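Local coordinates for ferrous iron transport protein B (Escherichia coli, PDB 3I8S), which takes up ferrous iron across the inner membrane, its cytosolic GTP-binding domain, the part modelled here, probably coupling nucleotide binding to opening of the channel, at residues K3-L8 / G84-L89; T60-T65 / L72-A77. All blocks are in the same frame, centred on the assembly; numbering follows the deposited sequence.

Contact 1 of 2, residues K3-L8 / G84-L89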
ATOM      1  N   LYS A   3       9.833  10.457  17.125  1.00 23.47           N
ATOM      2  CA  LYS A   3      10.502  10.144  15.841  1.00 23.86           C
ATOM      3  C   LYS A   3       9.536  10.300  14.708  1.00 23.41           C
ATOM      4  O   LYS A   3       8.330  10.371  14.914  1.00 23.01           O
ATOM      5  CB  LYS A   3      11.080   8.728  15.837  1.00 25.52           C
ATOM      6  CG  LYS A   3      12.050   8.471  16.950  1.00 28.87           C
ATOM      7  CD  LYS A   3      13.161   9.449  16.870  1.00 32.05           C
ATOM      8  CE  LYS A   3      14.146   9.256  17.976  1.00 34.69           C
ATOM      9  NZ  LYS A   3      14.836   8.009  17.675  1.00 38.46           N
ATOM     10  N   LEU A   4      10.064  10.336  13.485  1.00 22.76           N
ATOM     11  CA  LEU A   4       9.196  10.165  12.322  1.00 22.45           C
ATOM     12  C   LEU A   4       9.049   8.692  12.117  1.00 23.16           C
ATOM     13  O   LEU A   4      10.057   7.999  11.962  1.00 23.35           O
ATOM     14  CB  LEU A   4       9.794  10.810  11.064  1.00 22.26           C
ATOM     15  CG  LEU A   4       8.944  10.785   9.814  1.00 22.66           C
ATOM     16  CD1 LEU A   4       7.677  11.686   9.903  1.00 21.38           C
ATOM     17  CD2 LEU A   4       9.814  11.224   8.593  1.00 24.48           C
ATOM     18  N   THR A   5       7.804   8.198  12.144  1.00 23.43           N
ATOM     19  CA  THR A   5       7.553   6.761  12.032  1.00 23.04           C
ATOM     20  C   THR A   5       7.158   6.382  10.614  1.00 23.51           C
ATOM     21  O   THR A   5       6.167   6.881  10.076  1.00 23.20           O
ATOM     22  CB  THR A   5       6.453   6.328  12.999  1.00 23.71           C
ATOM     23  OG1 THR A   5       6.840   6.701  14.320  1.00 24.84           O
ATOM     24  CG2 THR A   5       6.221   4.803  12.936  1.00 24.82           C
ATOM     25  N   ILE A   6       7.942   5.486  10.048  1.00 22.93           N
ATOM     26  CA  ILE A   6       7.754   4.980   8.692  1.00 23.34           C
ATOM     27  C   ILE A   6       7.534   3.458   8.681  1.00 24.35           C
ATOM     28  O   ILE A   6       8.313   2.687   9.287  1.00 24.61           O
ATOM     29  CB  ILE A   6       8.942   5.341   7.800  1.00 22.61           C
ATOM     30  CG1 ILE A   6       9.215   6.830   7.832  1.00 23.99           C
ATOM     31  CG2 ILE A   6       8.670   4.793   6.378  1.00 24.26           C
ATOM     32  CD1 ILE A   6      10.297   7.252   6.935  1.00 24.50           C
ATOM     33  N   GLY A   7       6.449   3.025   8.003  1.00 23.37           N
ATOM     34  CA  GLY A   7       6.164   1.611   7.781  1.00 24.93           C
ATOM     35  C   GLY A   7       6.825   1.181   6.476  1.00 24.71           C
ATOM     36  O   GLY A   7       6.617   1.856   5.434  1.00 26.35           O
ATOM     37  N   LEU A   8       7.584   0.094   6.511  1.00 24.50           N
ATOM     38  CA  LEU A   8       8.157  -0.490   5.288  1.00 24.22           C
ATOM     39  C   LEU A   8       7.349  -1.712   4.830  1.00 24.31           C
ATOM     40  O   LEU A   8       7.121  -2.685   5.558  1.00 24.66           O
ATOM     41  CB  LEU A   8       9.612  -0.799   5.522  1.00 24.92           C
ATOM     42  CG  LEU A   8      10.431  -1.217   4.324  1.00 23.66           C
ATOM     43  CD1 LEU A   8      10.637  -0.001   3.369  1.00 23.55           C
ATOM     44  CD2 LEU A   8      11.726  -1.910   4.823  1.00 24.26           C
ATOM     45  N   GLY A  84      -2.666   3.907  12.397  1.00 23.69           N
ATOM     46  CA  GLY A  84      -2.324   5.332  12.351  1.00 25.38           C
ATOM     47  C   GLY A  84      -1.024   5.716  13.058  1.00 26.00           C
ATOM     48  O   GLY A  84      -0.741   6.897  13.307  1.00 25.48           O
ATOM     49  N   ASP A  85      -0.220   4.716  13.378  1.00 26.35           N
ATOM     50  CA  ASP A  85       1.048   4.977  14.057  1.00 27.76           C
ATOM     51  C   ASP A  85       2.084   5.582  13.115  1.00 27.85           C
ATOM     52  O   ASP A  85       2.877   6.417  13.539  1.00 28.35           O
ATOM     53  CB  ASP A  85       1.606   3.696  14.635  1.00 28.82           C
ATOM     54  CG  ASP A  85       1.323   3.557  16.118  1.00 33.49           C
ATOM     55  OD1 ASP A  85       1.342   4.576  16.898  1.00 40.18           O
ATOM     56  OD2 ASP A  85       1.118   2.398  16.537  1.00 42.50           O
ATOM     57  N   ALA A  86       2.071   5.158  11.858  1.00 27.20           N
ATOM     58  CA  ALA A  86       3.041   5.618  10.886  1.00 27.24           C
ATOM     59  C   ALA A  86       2.615   6.973  10.350  1.00 27.13           C
ATOM     60  O   ALA A  86       1.427   7.252  10.184  1.00 28.50           O
ATOM     61  CB  ALA A  86       3.180   4.634   9.767  1.00 29.10           C
ATOM     62  N   ASP A  87       3.607   7.814  10.142  1.00 26.09           N
ATOM     63  CA  ASP A  87       3.454   9.105   9.512  1.00 25.80           C
ATOM     64  C   ASP A  87       3.469   8.980   7.999  1.00 25.87           C
ATOM     65  O   ASP A  87       2.858   9.767   7.323  1.00 25.87           O
ATOM     66  CB  ASP A  87       4.606  10.003   9.961  1.00 25.79           C
ATOM     67  CG  ASP A  87       4.584  10.263  11.449  1.00 27.92           C
ATOM     68  OD1 ASP A  87       3.568  10.801  11.885  1.00 29.88           O
ATOM     69  OD2 ASP A  87       5.521   9.908  12.178  1.00 26.83           O
ATOM     70  N   LEU A  88       4.179   7.968   7.499  1.00 25.17           N
ATOM     71  CA  LEU A  88       4.186   7.604   6.099  1.00 26.15           C
ATOM     72  C   LEU A  88       4.673   6.192   5.932  1.00 26.38           C
ATOM     73  O   LEU A  88       5.200   5.598   6.875  1.00 24.51           O
ATOM     74  CB  LEU A  88       5.072   8.512   5.271  1.00 27.92           C
ATOM     75  CG  LEU A  88       6.556   8.467   5.485  1.00 29.07           C
ATOM     76  CD1 LEU A  88       7.279   8.894   4.199  1.00 29.24           C
ATOM     77  CD2 LEU A  88       6.852   9.385   6.636  1.00 31.34           C
ATOM     78  N   LEU A  89       4.546   5.701   4.692  1.00 25.23           N
ATOM     79  CA  LEU A  89       4.937   4.351   4.314  1.00 25.28           C
ATOM     80  C   LEU A  89       5.929   4.442   3.167  1.00 25.61           C
ATOM     81  O   LEU A  89       5.827   5.340   2.312  1.00 26.43           O
ATOM     82  CB  LEU A  89       3.734   3.576   3.810  1.00 25.48           C
ATOM     83  CG  LEU A  89       2.581   3.410   4.737  1.00 29.15           C
ATOM     84  CD1 LEU A  89       1.496   2.648   3.940  1.00 31.85           C
ATOM     85  CD2 LEU A  89       3.088   2.668   5.957  1.00 25.83           C
TER
HETATM   86  O   HOH W   1       5.854   9.489  14.723  1.00 21.64           O
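Two neighbouring parallel strands of the G domain's central sheet begin their pairing here: 4-10 lies beside 88-94, and the turn that leaves helix 72-83 through Gly84 delivers the second strand. Regular parallel pairing starts at Ile6 opposite Leu88 and Gly7 opposite Leu89, where Gly7 N donates to Leu88 O at 3.1 Å. Before that point a side chain takes over part of the backbone's work. Thr5 O receives Asp87 N at 2.7 Å, in the carbonyl plane, and only weakly Leu88 N. Thr5 N in turn donates to Asp87 OD2 at 2.9 Å, almost straight (172°) and onto the lone pair facing away from OD1. A water donates to the same OD2 and to Lys3 O, while accepting from Thr5 OG1. Asp87 CG sits beside its own backbone N (chi1 -63°), which swings the carboxylate back across Thr5, so this one residue grips both the N-H and the carbonyl of Thr5. An alanine here would remove the carboxylate that Thr5 N and the water share, and would probably loosen the start of the strand pair. On the face carrying Ile6, apolar groups close the contact: Leu88 CD2 lies 3.7 Å from Ile6 CG1, the two side chains running alongside each other, while Leu4 crosses Leu88 at about a right angle. Tyr166 covers Leu4, Asp87 and Leu88. On the face carrying Leu89, Leu89 CD2 packs 3.7 Å from Gly7 CA, over the place where a CB would sit. Strand 51-56 pairs along the other edge of 4-10, making this the middle of the parallel core of a P-loop GTPase, on the strand that runs into the P-loop.

Contact 2 of 2, residues T60-T65 / L72-A77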
ATOM      1  N   THR A  60       3.634  -9.002   1.959  1.00 23.28           N
ATOM      2  CA  THR A  60       2.263  -9.292   1.619  1.00 24.26           C
ATOM      3  C   THR A  60       1.920  -8.838   0.178  1.00 22.90           C
ATOM      4  O   THR A  60       2.483  -7.866  -0.300  1.00 21.36           O
ATOM      5  CB  THR A  60       1.253  -8.659   2.647  1.00 25.11           C
ATOM      6  OG1 THR A  60      -0.040  -9.222   2.433  1.00 27.94           O
ATOM      7  CG2 THR A  60       1.179  -7.118   2.561  1.00 27.11           C
ATOM      8  N   TYR A  61       1.007  -9.581  -0.454  1.00 22.65           N
ATOM      9  CA  TYR A  61       0.502  -9.258  -1.787  1.00 23.18           C
ATOM     10  C   TYR A  61      -0.596  -8.174  -1.707  1.00 22.61           C
ATOM     11  O   TYR A  61      -0.776  -7.398  -2.633  1.00 22.79           O
ATOM     12  CB  TYR A  61      -0.037 -10.522  -2.483  1.00 22.55           C
ATOM     13  CG  TYR A  61      -0.761 -10.192  -3.757  1.00 23.07           C
ATOM     14  CD1 TYR A  61      -0.074  -9.754  -4.884  1.00 23.75           C
ATOM     15  CD2 TYR A  61      -2.157 -10.326  -3.843  1.00 22.54           C
ATOM     16  CE1 TYR A  61      -0.760  -9.417  -6.058  1.00 23.88           C
ATOM     17  CE2 TYR A  61      -2.833  -9.974  -4.990  1.00 23.87           C
ATOM     18  CZ  TYR A  61      -2.145  -9.568  -6.097  1.00 23.41           C
ATOM     19  OH  TYR A  61      -2.869  -9.228  -7.221  1.00 25.00           O
ATOM     20  N   SER A  62      -1.311  -8.131  -0.574  1.00 23.39           N
ATOM     21  CA  SER A  62      -2.434  -7.238  -0.395  1.00 24.37           C
ATOM     22  C   SER A  62      -2.716  -6.994   1.089  1.00 24.80           C
ATOM     23  O   SER A  62      -2.061  -7.577   1.943  1.00 27.73           O
ATOM     24  CB  SER A  62      -3.695  -7.796  -1.069  1.00 23.59           C
ATOM     25  OG  SER A  62      -4.349  -8.757  -0.266  1.00 26.70           O
ATOM     26  N   LEU A  63      -3.708  -6.156   1.347  1.00 24.67           N
ATOM     27  CA  LEU A  63      -4.196  -5.894   2.689  1.00 25.43           C
ATOM     28  C   LEU A  63      -5.543  -6.591   2.910  1.00 26.30           C
ATOM     29  O   LEU A  63      -6.208  -6.368   3.939  1.00 27.94           O
ATOM     30  CB  LEU A  63      -4.339  -4.383   2.895  1.00 24.74           C
ATOM     31  CG  LEU A  63      -3.030  -3.579   2.828  1.00 27.12           C
ATOM     32  CD1 LEU A  63      -3.238  -2.123   3.178  1.00 27.95           C
ATOM     33  CD2 LEU A  63      -1.918  -4.152   3.648  1.00 24.33           C
ATOM     34  N   THR A  64      -5.922  -7.478   1.993  1.00 26.86           N
ATOM     35  CA  THR A  64      -7.242  -8.075   1.974  1.00 27.75           C
ATOM     36  C   THR A  64      -7.275  -9.437   2.642  1.00 29.56           C
ATOM     37  O   THR A  64      -6.380 -10.259   2.419  1.00 29.87           O
ATOM     38  CB  THR A  64      -7.733  -8.219   0.511  1.00 27.69           C
ATOM     39  OG1 THR A  64      -7.855  -6.910  -0.054  1.00 28.92           O
ATOM     40  CG2 THR A  64      -9.048  -8.964   0.474  1.00 27.07           C
ATOM     41  N   THR A  65      -8.321  -9.644   3.456  1.00 30.83           N
ATOM     42  CA  THR A  65      -8.577 -10.859   4.232  1.00 31.48           C
ATOM     43  C   THR A  65      -9.903 -11.504   3.825  1.00 32.16           C
ATOM     44  O   THR A  65      -9.984 -12.191   2.805  1.00 34.32           O
ATOM     45  CB  THR A  65      -8.769 -10.557   5.726  1.00 31.34           C
ATOM     46  OG1 THR A  65      -7.557 -10.059   6.285  1.00 33.29           O
ATOM     47  CG2 THR A  65      -9.254 -11.824   6.448  1.00 32.59           C
ATOM     48  N   LEU A  72      -1.440 -14.602   8.368  1.00 34.43           N
ATOM     49  CA  LEU A  72      -1.216 -13.641   9.430  1.00 33.99           C
ATOM     50  C   LEU A  72      -0.507 -12.457   8.889  1.00 33.44           C
ATOM     51  O   LEU A  72      -0.899 -11.326   9.176  1.00 32.95           O
ATOM     52  CB  LEU A  72      -0.353 -14.244  10.542  1.00 34.74           C
ATOM     53  CG  LEU A  72      -1.073 -14.735  11.769  1.00 36.23           C
ATOM     54  CD1 LEU A  72      -0.101 -15.555  12.608  1.00 36.59           C
ATOM     55  CD2 LEU A  72      -1.583 -13.521  12.526  1.00 39.18           C
ATOM     56  N   ASP A  73       0.531 -12.712   8.077  1.00 33.22           N
ATOM     57  CA  ASP A  73       1.415 -11.644   7.568  1.00 32.51           C
ATOM     58  C   ASP A  73       0.603 -10.479   6.989  1.00 31.34           C
ATOM     59  O   ASP A  73       0.878  -9.325   7.269  1.00 32.16           O
ATOM     60  CB  ASP A  73       2.420 -12.192   6.525  1.00 32.26           C
ATOM     61  CG  ASP A  73       3.607 -12.952   7.152  1.00 36.01           C
ATOM     62  OD1 ASP A  73       3.650 -13.230   8.379  1.00 40.40           O
ATOM     63  OD2 ASP A  73       4.543 -13.321   6.392  1.00 40.81           O
ATOM     64  N   GLU A  74      -0.397 -10.785   6.177  1.00 30.43           N
ATOM     65  CA  GLU A  74      -1.319  -9.803   5.603  1.00 29.40           C
ATOM     66  C   GLU A  74      -2.212  -9.027   6.599  1.00 28.17           C
ATOM     67  O   GLU A  74      -2.449  -7.798   6.460  1.00 26.86           O
ATOM     68  CB  GLU A  74      -2.176 -10.534   4.569  1.00 31.02           C
ATOM     69  CG  GLU A  74      -3.267  -9.761   3.878  1.00 31.08           C
ATOM     70  CD  GLU A  74      -4.431  -9.411   4.770  1.00 36.21           C
ATOM     71  OE1 GLU A  74      -5.073 -10.342   5.295  1.00 39.22           O
ATOM     72  OE2 GLU A  74      -4.729  -8.196   4.924  1.00 41.26           O
ATOM     73  N   GLN A  75      -2.748  -9.728   7.583  1.00 26.48           N
ATOM     74  CA  GLN A  75      -3.564  -9.040   8.605  1.00 26.51           C
ATOM     75  C   GLN A  75      -2.719  -8.133   9.487  1.00 24.84           C
ATOM     76  O   GLN A  75      -3.137  -7.038   9.870  1.00 21.57           O
ATOM     77  CB  GLN A  75      -4.316 -10.052   9.426  1.00 25.75           C
ATOM     78  CG  GLN A  75      -5.300 -10.770   8.541  1.00 27.34           C
ATOM     79  CD  GLN A  75      -6.141 -11.757   9.218  1.00 27.92           C
ATOM     80  OE1 GLN A  75      -5.830 -12.272  10.304  1.00 27.44           O
ATOM     81  NE2 GLN A  75      -7.258 -12.080   8.558  1.00 31.23           N
ATOM     82  N   ILE A  76      -1.505  -8.590   9.775  1.00 25.17           N
ATOM     83  CA  ILE A  76      -0.561  -7.776  10.560  1.00 25.31           C
ATOM     84  C   ILE A  76      -0.230  -6.453   9.866  1.00 25.21           C
ATOM     85  O   ILE A  76      -0.250  -5.361  10.473  1.00 23.70           O
ATOM     86  CB  ILE A  76       0.727  -8.588  10.883  1.00 25.80           C
ATOM     87  CG1 ILE A  76       0.407  -9.682  11.874  1.00 25.44           C
ATOM     88  CG2 ILE A  76       1.847  -7.657  11.377  1.00 26.27           C
ATOM     89  CD1 ILE A  76       1.441 -10.855  11.964  1.00 24.93           C
ATOM     90  N   ALA A  77       0.062  -6.559   8.572  1.00 24.64           N
ATOM     91  CA  ALA A  77       0.345  -5.421   7.753  1.00 24.97           C
ATOM     92  C   ALA A  77      -0.847  -4.479   7.751  1.00 24.60           C
ATOM     93  O   ALA A  77      -0.692  -3.294   8.040  1.00 24.74           O
ATOM     94  CB  ALA A  77       0.685  -5.876   6.321  1.00 25.05           C
TER
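The loop that follows the predicted GTP-binding residues Asp56 to Gly59, in the switch II region of a G domain, folds back here onto the first turns of helix 72-83. Glu74 carries the contact. Its CG is anti to the backbone N (chi1 177°) and the chain then bends at chi2 (-70°), bringing the carboxylate up against the carbonyls of Leu63 and Thr64 and the hydroxyl of Thr65. Thr65 OG1 donates to Glu74 OE1 at 2.7 Å, using the lone pair on the side of OE2. The same hydroxyl accepts from Gln75 NE2 at 3.1 Å, close to the amide plane, from an extended side chain that crosses Thr65 at about a right angle. Nearer the backbone of Glu74, Thr60 OG1 rests 3.3 Å from Glu74 CB and donates to Ser62 O at 2.7 Å, while Ser62 OG accepts from Thr64 N in an ST turn. Ala77 CB closes the apolar end, meeting Thr60 CG2 and Leu63 CD2, with Ile9 of the central sheet touching both Leu63 and Ala77. Gln107 of helix 98-111 holds the far side of the loop through Leu63 N. Thr65 OG1 accepts from Gln75 and donates to the residue before it, Glu74, so its rotation is probably fixed by the two bonds. Burial, and Thr64 O 3.2 Å from Glu74 OE1 as a second acceptor, would tend to raise the pKa of Glu74.

The 60-65 and 72-77 segments both fall between the two strands that meet in contact 1, and helix 72-83 joins the contacts: its first turns receive the 60-65 loop, and its end passes through Gly84 into the strand paired in contact 1. Their centres are about 17 Å apart and their nearest atoms about 7 Å, so they do not touch. Contact 2 lies beside the nucleotide site, empty in this form, with the Thr60 side chain about 6 Å from that of Pro12, a GTP-binding residue. Contact 1 lies further back along strand 4-10, which leads to the P-loop. There a backbone hydrogen bond between Gly10 and Thr60 ties the switch-region loop to the sheet core.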